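Local coordinates for protein terminase large subunit (Thermus phage G20c, PDB 5M1P) that cuts viral DNA with a metal-dependent RNase H-like nuclease domain and, as part of the packaging motor, drives the genome into empty capsids using ATP, at residues S9-L14 against L134-G139; N5-G10 against R154-Y159; S50-L55 against A78-L83. One frame throughout, in Å; residues are numbered along the deposited sequence.

Interaction 1: S9-L14 against L134-G139; sequences SGLDML and LLMEKG
The C-terminal end of helix 122-137, closed by a Schellman motif at G139, packs against the short 3-10 turn that precedes strand 15-22 of the RNase H-like fold. G139 adopts positive phi, which suits glycine, and its N bonds back to M136 O within the last turn. The segments meet closely at G10, whose CA lies 3.1 Å from E137 OE2; glycine, having no CB, allows this close approach. M136 carries the buried side of the contact. Its CG is anti to the backbone N (chi1 -167°), and the unbranched chain runs beside L11, with SD 3.9 Å from L11 CD1. L14 CD1 packs against M136 CG at 4.2 Å, and L11 and L14 rest on L153 of helix 147-154. M13 CB lies 3.2 Å from M136 O, and bends at chi2 and chi3 fold the chain so that CE lies 3.7 Å from G139 CA. No direct hydrogen bond joins the segments. One water is within hydrogen-bonding reach of M13 O and M136 O, though other acceptors compete for its protons. The D12 and E137 carboxylates probably disfavour each other; a shared water may ease this, donating to D12 OD2 at 2.7 Å and E137 OE1 at 2.6 Å.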
loop_
_atom_site.group_PDB
_atom_site.type_symbol
_atom_site.label_atom_id
_atom_site.label_comp_id
_atom_site.label_asym_id
_atom_site.label_seq_id
_atom_site.Cartn_x
_atom_site.Cartn_y
_atom_site.Cartn_z
ATOM N N SER A 9 1.338 5.952 16.085
ATOM C CA SER A 9 0.904 6.095 17.471
ATOM C C SER A 9 -0.595 5.851 17.626
ATOM O O SER A 9 -1.041 5.526 18.723
ATOM C CB SER A 9 1.268 7.486 18.001
ATOM O OG SER A 9 0.820 8.501 17.142
ATOM N N GLY A 10 -1.353 5.981 16.529
ATOM C CA GLY A 10 -2.788 5.702 16.530
ATOM C C GLY A 10 -3.199 4.303 16.136
ATOM O O GLY A 10 -4.346 4.110 15.757
ATOM N N LEU A 11 -2.308 3.317 16.263
ATOM C CA LEU A 11 -2.613 1.918 15.902
ATOM C C LEU A 11 -3.819 1.366 16.670
ATOM O O LEU A 11 -4.564 0.530 16.157
ATOM C CB LEU A 11 -1.380 1.026 16.126
ATOM C CG LEU A 11 -1.256 -0.292 15.359
ATOM C CD1 LEU A 11 -1.193 -0.039 13.864
ATOM C CD2 LEU A 11 -0.017 -1.052 15.801
ATOM N N ASP A 12 -4.030 1.866 17.882
ATOM C CA ASP A 12 -5.195 1.494 18.679
ATOM C C ASP A 12 -6.534 1.851 18.033
ATOM O O ASP A 12 -7.550 1.269 18.387
ATOM C CB ASP A 12 -5.121 2.137 20.068
ATOM C CG ASP A 12 -5.076 3.661 20.008
ATOM O OD1 ASP A 12 -4.079 4.207 19.473
ATOM O OD2 ASP A 12 -6.027 4.309 20.484
ATOM N N MET A 13 -6.535 2.830 17.130
ATOM C CA MET A 13 -7.739 3.244 16.408
ATOM C C MET A 13 -7.923 2.590 15.044
ATOM O O MET A 13 -8.924 2.850 14.371
ATOM C CB MET A 13 -7.764 4.769 16.271
ATOM C CG MET A 13 -8.020 5.494 17.584
ATOM S SD MET A 13 -9.669 5.128 18.229
ATOM C CE MET A 13 -10.773 5.581 16.895
ATOM N N LEU A 14 -6.986 1.736 14.643
ATOM C CA LEU A 14 -7.075 1.000 13.382
ATOM C C LEU A 14 -8.249 0.027 13.469
ATOM O O LEU A 14 -8.356 -0.719 14.441
ATOM C CB LEU A 14 -5.760 0.244 13.156
ATOM C CG LEU A 14 -5.560 -0.551 11.876
ATOM C CD1 LEU A 14 -5.508 0.388 10.689
ATOM C CD2 LEU A 14 -4.282 -1.360 11.984
ATOM N N LEU A 134 -2.435 10.135 10.415
ATOM C CA LEU A 134 -3.503 11.017 10.883
ATOM C C LEU A 134 -4.871 10.385 10.680
ATOM O O LEU A 134 -5.707 10.392 11.587
ATOM C CB LEU A 134 -3.447 12.367 10.169
ATOM C CG LEU A 134 -4.556 13.371 10.518
ATOM C CD1 LEU A 134 -4.497 13.740 11.990
ATOM C CD2 LEU A 134 -4.446 14.605 9.645
ATOM N N LEU A 135 -5.117 9.860 9.484
ATOM C CA LEU A 135 -6.364 9.139 9.217
ATOM C C LEU A 135 -6.542 7.960 10.176
ATOM O O LEU A 135 -7.653 7.658 10.615
ATOM C CB LEU A 135 -6.379 8.623 7.777
ATOM C CG LEU A 135 -6.571 9.694 6.709
ATOM C CD1 LEU A 135 -6.243 9.117 5.335
ATOM C CD2 LEU A 135 -7.982 10.267 6.730
ATOM N N MET A 136 -5.437 7.303 10.517
ATOM C CA MET A 136 -5.493 6.167 11.426
ATOM C C MET A 136 -5.926 6.591 12.827
ATOM O O MET A 136 -6.828 5.984 13.411
ATOM C CB MET A 136 -4.149 5.457 11.505
ATOM C CG MET A 136 -4.223 4.101 12.185
ATOM S SD MET A 136 -2.620 3.308 12.396
ATOM C CE MET A 136 -2.128 3.077 10.686
ATOM N N GLU A 137 -5.310 7.645 13.352
ATOM C CA GLU A 137 -5.682 8.147 14.681
ATOM C C GLU A 137 -7.138 8.584 14.708
ATOM O O GLU A 137 -7.812 8.396 15.719
ATOM C CB GLU A 137 -4.769 9.293 15.118
ATOM C CG GLU A 137 -5.116 9.895 16.474
ATOM C CD GLU A 137 -4.985 8.899 17.609
ATOM O OE1 GLU A 137 -5.975 8.673 18.340
ATOM O OE2 GLU A 137 -3.884 8.339 17.778
ATOM N N LYS A 138 -7.626 9.106 13.583
ATOM C CA LYS A 138 -9.025 9.521 13.462
ATOM C C LYS A 138 -10.028 8.376 13.287
ATOM O O LYS A 138 -11.221 8.632 13.129
ATOM C CB LYS A 138 -9.167 10.497 12.299
ATOM C CG LYS A 138 -8.501 11.843 12.538
ATOM C CD LYS A 138 -8.805 12.802 11.401
ATOM C CE LYS A 138 -8.321 14.212 11.690
ATOM N NZ LYS A 138 -8.218 15.009 10.433
ATOM N N GLY A 139 -9.562 7.126 13.293
ATOM C CA GLY A 139 -10.437 5.969 13.186
ATOM C C GLY A 139 -10.979 5.748 11.788
ATOM O O GLY A 139 -12.036 5.149 11.630
HETATM O O HOH W 1 -1.469 9.457 17.586
HETATM O O HOH W 2 -5.718 6.963 20.298
HETATM O O HOH W 3 -8.117 4.129 11.906
#

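Interaction 2: N5-G10 against R154-Y159; sequences NSVFSG and RNFRYY
The irregular segment 5-10 runs roughly antiparallel to strand 156-159, their touching parts 146° apart, and forms a single beta bridge in which S6 faces R157. Two nearly straight backbone bonds flank that pair: Y158 N gives to N5 O at 2.8 Å, and V7 N to F156 O at 3.1 Å. N5 holds its amide in the crowded position between backbone N and carbonyl carbon (chi1 64°), which sets it across the R157 chain. N5 OD1 thereby takes R157 NH1 on a lone pair at 3.2 Å, the two flat groups turned 68° apart. Arginine suits this place because NE remains available for R154 O, the carbonyl at the end of helix 147-154, 3.1 Å away and close to the guanidinium plane. A water links that same carbonyl to S6 OG, which is also bonded to A3 O. On the apolar side V7 uses both branches: CG2 stands over the centre of the Y158 ring, 3.7 Å from its centroid, while CG1 covers a face of its neighbour F8. F8 CE2 reaches F156 CD2 at 3.7 Å, a meeting of ring margins and not a full stack. I129 of helix 122-137 and V179 of helix 177-186 continue this apolar cluster. The segment leading into the RNase H-like nuclease domain is thus pinned by one beta bridge to the hairpin of strands 156-160 and 166-170.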
loop_
_atom_site.group_PDB
_atom_site.type_symbol
_atom_site.label_atom_id
_atom_site.label_comp_id
_atom_site.label_asym_id
_atom_site.label_seq_id
_atom_site.Cartn_x
_atom_site.Cartn_y
_atom_site.Cartn_z
ATOM N N ASN A 5 9.770 5.516 19.514
ATOM C CA ASN A 5 9.927 6.018 18.137
ATOM C C ASN A 5 8.892 5.478 17.116
ATOM O O ASN A 5 9.149 5.490 15.909
ATOM C CB ASN A 5 11.363 5.748 17.650
ATOM C CG ASN A 5 11.699 4.260 17.537
ATOM O OD1 ASN A 5 10.932 3.387 17.966
ATOM N ND2 ASN A 5 12.852 3.969 16.942
ATOM N N SER A 6 7.730 5.030 17.595
ATOM C CA SER A 6 6.644 4.564 16.722
ATOM C C SER A 6 6.138 5.669 15.829
ATOM O O SER A 6 5.918 6.789 16.283
ATOM C CB SER A 6 5.444 4.084 17.539
ATOM O OG SER A 6 5.771 2.979 18.340
ATOM N N VAL A 7 5.943 5.352 14.555
ATOM C CA VAL A 7 5.288 6.256 13.632
ATOM C C VAL A 7 3.774 6.207 13.827
ATOM O O VAL A 7 3.114 7.244 13.870
ATOM C CB VAL A 7 5.660 5.903 12.184
ATOM C CG1 VAL A 7 4.831 6.688 11.194
ATOM C CG2 VAL A 7 7.142 6.159 11.951
ATOM N N PHE A 8 3.223 5.003 13.932
ATOM C CA PHE A 8 1.772 4.849 14.002
ATOM C C PHE A 8 1.297 4.790 15.446
ATOM O O PHE A 8 0.875 3.756 15.951
ATOM C CB PHE A 8 1.325 3.661 13.161
ATOM C CG PHE A 8 1.636 3.835 11.702
ATOM C CD1 PHE A 8 0.988 4.822 10.962
ATOM C CD2 PHE A 8 2.612 3.067 11.077
ATOM C CE1 PHE A 8 1.281 5.015 9.629
ATOM C CE2 PHE A 8 2.914 3.265 9.750
ATOM C CZ PHE A 8 2.241 4.229 9.021
ATOM N N SER A 9 1.338 5.952 16.085
ATOM C CA SER A 9 0.904 6.095 17.471
ATOM C C SER A 9 -0.595 5.851 17.626
ATOM O O SER A 9 -1.041 5.526 18.723
ATOM C CB SER A 9 1.268 7.486 18.001
ATOM O OG SER A 9 0.820 8.501 17.142
ATOM N N GLY A 10 -1.353 5.981 16.529
ATOM C CA GLY A 10 -2.788 5.702 16.530
ATOM C C GLY A 10 -3.199 4.303 16.136
ATOM O O GLY A 10 -4.346 4.110 15.757
ATOM N N ARG A 154 3.158 -1.737 13.209
ATOM C CA ARG A 154 3.729 -1.594 14.567
ATOM C C ARG A 154 5.236 -1.328 14.555
ATOM O O ARG A 154 5.740 -0.522 15.345
ATOM C CB ARG A 154 3.438 -2.846 15.398
ATOM N N ASN A 155 5.937 -1.976 13.631
ATOM C CA ASN A 155 7.403 -1.864 13.536
ATOM C C ASN A 155 7.902 -0.758 12.615
ATOM O O ASN A 155 9.102 -0.686 12.355
ATOM C CB ASN A 155 8.021 -3.218 13.169
ATOM C CG ASN A 155 8.247 -4.095 14.384
ATOM O OD1 ASN A 155 7.640 -3.865 15.435
ATOM N ND2 ASN A 155 9.129 -5.075 14.265
ATOM N N PHE A 156 7.033 0.150 12.182
ATOM C CA PHE A 156 7.469 1.272 11.362
ATOM C C PHE A 156 7.835 2.428 12.281
ATOM O O PHE A 156 6.993 2.889 13.050
ATOM C CB PHE A 156 6.354 1.656 10.401
ATOM C CG PHE A 156 6.831 2.426 9.217
ATOM C CD1 PHE A 156 7.664 1.813 8.277
ATOM C CD2 PHE A 156 6.464 3.758 9.035
ATOM C CE1 PHE A 156 8.109 2.508 7.173
ATOM C CE2 PHE A 156 6.902 4.456 7.927
ATOM C CZ PHE A 156 7.731 3.833 6.999
ATOM N N ARG A 157 9.091 2.882 12.221
ATOM C CA ARG A 157 9.655 3.771 13.232
ATOM C C ARG A 157 10.394 4.963 12.654
ATOM O O ARG A 157 10.783 4.975 11.485
ATOM C CB ARG A 157 10.622 3.011 14.130
ATOM C CG ARG A 157 10.118 1.697 14.673
ATOM C CD ARG A 157 8.901 1.798 15.572
ATOM N NE ARG A 157 8.547 0.455 16.030
ATOM C CZ ARG A 157 9.226 -0.237 16.949
ATOM N NH1 ARG A 157 10.305 0.269 17.547
ATOM N NH2 ARG A 157 8.835 -1.462 17.269
ATOM N N TYR A 158 10.601 5.948 13.527
ATOM C CA TYR A 158 11.366 7.150 13.226
ATOM C C TYR A 158 12.827 6.957 13.590
ATOM O O TYR A 158 13.148 6.453 14.659
ATOM C CB TYR A 158 10.851 8.335 14.043
ATOM C CG TYR A 158 9.524 8.889 13.629
ATOM C CD1 TYR A 158 9.384 9.581 12.437
ATOM C CD2 TYR A 158 8.406 8.780 14.462
ATOM C CE1 TYR A 158 8.167 10.141 12.070
ATOM C CE2 TYR A 158 7.183 9.331 14.098
ATOM C CZ TYR A 158 7.069 10.000 12.894
ATOM O OH TYR A 158 5.873 10.556 12.510
ATOM N N TYR A 159 13.704 7.396 12.694
ATOM C CA TYR A 159 15.142 7.498 12.937
ATOM C C TYR A 159 15.611 8.870 12.454
ATOM O O TYR A 159 14.823 9.648 11.927
ATOM C CB TYR A 159 15.866 6.368 12.212
ATOM C CG TYR A 159 15.414 5.017 12.688
ATOM C CD1 TYR A 159 15.946 4.464 13.843
ATOM C CD2 TYR A 159 14.423 4.306 12.014
ATOM C CE1 TYR A 159 15.526 3.233 14.307
ATOM C CE2 TYR A 159 13.995 3.077 12.465
ATOM C CZ TYR A 159 14.544 2.544 13.616
ATOM O OH TYR A 159 14.118 1.333 14.089
HETATM O O HOH W 4 14.521 1.394 17.307
HETATM O O HOH W 5 4.467 0.741 17.363
HETATM O O HOH W 6 3.445 9.887 13.409
HETATM O O HOH W 7 4.558 2.482 14.263
#

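Interaction 3: S50-L55 against A78-L83; sequences SVFSVL and ARLKAL
A helix packed on the central sheet of the RNase H-like fold makes this contact: helix 73-86 follows strand 61-69 and lies over strand 49-56. The two short segments run almost parallel, 8° apart, with axes 10.1 Å from each other, a spacing bridged mainly by side chains. F52 and V54, alternate residues of the strand, both direct their side chains at the helix, whereas S53 between them turns to the other face, where its OG bonds S181 of helix 177-186. The aromatic part of the contact centres on F52. Its CG is anti to the carbonyl carbon (chi1 -51°), which carries the ring out to the helix. L80 meets it with a CH-pi contact, CD1 lying over one face 4.0 Å from the ring centroid and offset toward the rim. At the ring edge, R79 offers its aliphatic CB, 4.1 Å from F52 CE2, while its long chain leads the guanidinium outward, allowing a charged residue to serve beside an apolar core. I39 and A41 of strand 37-42 also touch F52. The remaining contacts are made by the forked end of L83, one turn on from R79, whose CD1 also touches the ring edge of F52. Leucine suits this place because its two methyls divide between the strand residues: CD2 meets V54 CG2 at 4.0 Å, and CD1 packs 3.6 Å from F52 CB.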
loop_
_atom_site.group_PDB
_atom_site.type_symbol
_atom_site.label_atom_id
_atom_site.label_comp_id
_atom_site.label_asym_id
_atom_site.label_seq_id
_atom_site.Cartn_x
_atom_site.Cartn_y
_atom_site.Cartn_z
ATOM N N SER A 50 5.781 -7.268 -3.455
ATOM C CA SER A 50 4.822 -6.395 -4.101
ATOM C C SER A 50 3.561 -6.435 -3.271
ATOM O O SER A 50 3.162 -7.504 -2.844
ATOM C CB SER A 50 4.507 -6.891 -5.514
ATOM O OG SER A 50 4.105 -8.254 -5.530
ATOM N N VAL A 51 2.963 -5.266 -3.043
ATOM C CA VAL A 51 1.720 -5.170 -2.293
ATOM C C VAL A 51 0.768 -4.218 -2.995
ATOM O O VAL A 51 1.091 -3.051 -3.247
ATOM C CB VAL A 51 1.952 -4.680 -0.863
ATOM C CG1 VAL A 51 0.647 -4.704 -0.074
ATOM C CG2 VAL A 51 2.997 -5.537 -0.182
ATOM N N PHE A 52 -0.434 -4.724 -3.257
ATOM C CA PHE A 52 -1.486 -3.966 -3.919
ATOM C C PHE A 52 -2.661 -3.886 -2.959
ATOM O O PHE A 52 -3.206 -4.916 -2.582
ATOM C CB PHE A 52 -1.924 -4.644 -5.231
ATOM C CG PHE A 52 -0.794 -4.997 -6.169
ATOM C CD1 PHE A 52 0.326 -4.186 -6.289
ATOM C CD2 PHE A 52 -0.869 -6.143 -6.953
ATOM C CE1 PHE A 52 1.359 -4.509 -7.151
ATOM C CE2 PHE A 52 0.160 -6.462 -7.825
ATOM C CZ PHE A 52 1.274 -5.655 -7.918
ATOM N N SER A 53 -3.031 -2.668 -2.567
ATOM C CA SER A 53 -4.065 -2.443 -1.562
ATOM C C SER A 53 -5.263 -1.761 -2.208
ATOM O O SER A 53 -5.178 -0.598 -2.584
ATOM C CB SER A 53 -3.521 -1.585 -0.428
ATOM O OG SER A 53 -2.472 -2.252 0.248
ATOM N N VAL A 54 -6.377 -2.474 -2.292
ATOM C CA VAL A 54 -7.604 -1.959 -2.878
ATOM C C VAL A 54 -8.407 -1.241 -1.798
ATOM O O VAL A 54 -8.862 -1.876 -0.838
ATOM C CB VAL A 54 -8.452 -3.092 -3.489
ATOM C CG1 VAL A 54 -9.661 -2.507 -4.196
ATOM C CG2 VAL A 54 -7.647 -3.940 -4.468
ATOM N N LEU A 55 -8.581 0.071 -1.971
ATOM C CA LEU A 55 -9.288 0.943 -1.038
ATOM C C LEU A 55 -10.615 1.395 -1.611
ATOM O O LEU A 55 -10.678 1.931 -2.704
ATOM C CB LEU A 55 -8.430 2.163 -0.733
ATOM C CG LEU A 55 -9.026 3.231 0.178
ATOM C CD1 LEU A 55 -9.428 2.649 1.525
ATOM C CD2 LEU A 55 -8.020 4.345 0.366
ATOM N N ALA A 78 0.088 -7.817 -14.506
ATOM C CA ALA A 78 -1.134 -8.587 -14.812
ATOM C C ALA A 78 -2.034 -8.724 -13.584
ATOM O O ALA A 78 -3.261 -8.654 -13.704
ATOM C CB ALA A 78 -0.786 -9.972 -15.352
ATOM N N ARG A 79 -1.435 -8.907 -12.411
ATOM C CA ARG A 79 -2.217 -9.055 -11.174
ATOM C C ARG A 79 -2.877 -7.726 -10.826
ATOM O O ARG A 79 -4.047 -7.678 -10.405
ATOM C CB ARG A 79 -1.344 -9.559 -10.017
ATOM C CG ARG A 79 -0.776 -10.961 -10.202
ATOM C CD ARG A 79 -1.792 -12.085 -10.218
ATOM N NE ARG A 79 -1.132 -13.395 -10.298
ATOM C CZ ARG A 79 -1.683 -14.525 -10.760
ATOM N NH1 ARG A 79 -0.960 -15.644 -10.770
ATOM N NH2 ARG A 79 -2.933 -14.559 -11.232
ATOM N N LEU A 80 -2.151 -6.641 -11.036
ATOM C CA LEU A 80 -2.698 -5.304 -10.857
ATOM C C LEU A 80 -3.868 -5.033 -11.815
ATOM O O LEU A 80 -4.900 -4.490 -11.411
ATOM C CB LEU A 80 -1.576 -4.301 -11.078
ATOM C CG LEU A 80 -1.643 -2.891 -10.548
ATOM C CD1 LEU A 80 -2.106 -2.826 -9.103
ATOM C CD2 LEU A 80 -0.233 -2.328 -10.677
ATOM N N LYS A 81 -3.704 -5.427 -13.078
ATOM C CA LYS A 81 -4.780 -5.326 -14.072
ATOM C C LYS A 81 -6.039 -6.064 -13.610
ATOM O O LYS A 81 -7.164 -5.533 -13.680
ATOM C CB LYS A 81 -4.321 -5.893 -15.413
ATOM C CG LYS A 81 -5.339 -5.805 -16.534
ATOM C CD LYS A 81 -4.702 -6.258 -17.839
ATOM C CE LYS A 81 -5.621 -5.971 -19.007
ATOM N NZ LYS A 81 -6.654 -7.017 -19.113
ATOM N N ALA A 82 -5.853 -7.294 -13.160
ATOM C CA ALA A 82 -6.983 -8.098 -12.709
ATOM C C ALA A 82 -7.683 -7.467 -11.508
ATOM O O ALA A 82 -8.905 -7.377 -11.494
ATOM C CB ALA A 82 -6.560 -9.527 -12.412
ATOM N N LEU A 83 -6.919 -6.997 -10.527
ATOM C CA LEU A 83 -7.499 -6.306 -9.362
ATOM C C LEU A 83 -8.264 -5.066 -9.758
ATOM O O LEU A 83 -9.349 -4.807 -9.258
ATOM C CB LEU A 83 -6.411 -5.892 -8.362
ATOM C CG LEU A 83 -5.909 -6.972 -7.425
ATOM C CD1 LEU A 83 -4.648 -6.508 -6.717
ATOM C CD2 LEU A 83 -6.990 -7.351 -6.415
#

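How the interactions relate
Interactions 1 and 2 begin from the same N-terminal stretch, share S9 and G10, and have centres about 12 Å apart. They join directly: M136 CE touches F8 CD1 at 3.6 Å, and L11 CD2 meets R154 CB at 3.9 Å. Interaction 3 lies on the opposite side of the chain's centre and is nested in sequence within the loops they close; its centre is about 24 Å from that of interaction 1 and about 26 Å from that of interaction 2. The nuclease site is nearer interaction 3: the F52 side chain is about 8 Å from the bound calcium, and that of F156 about 12 Å. D42 and D177 belong to the calcium site. Interaction 1 is remote from it.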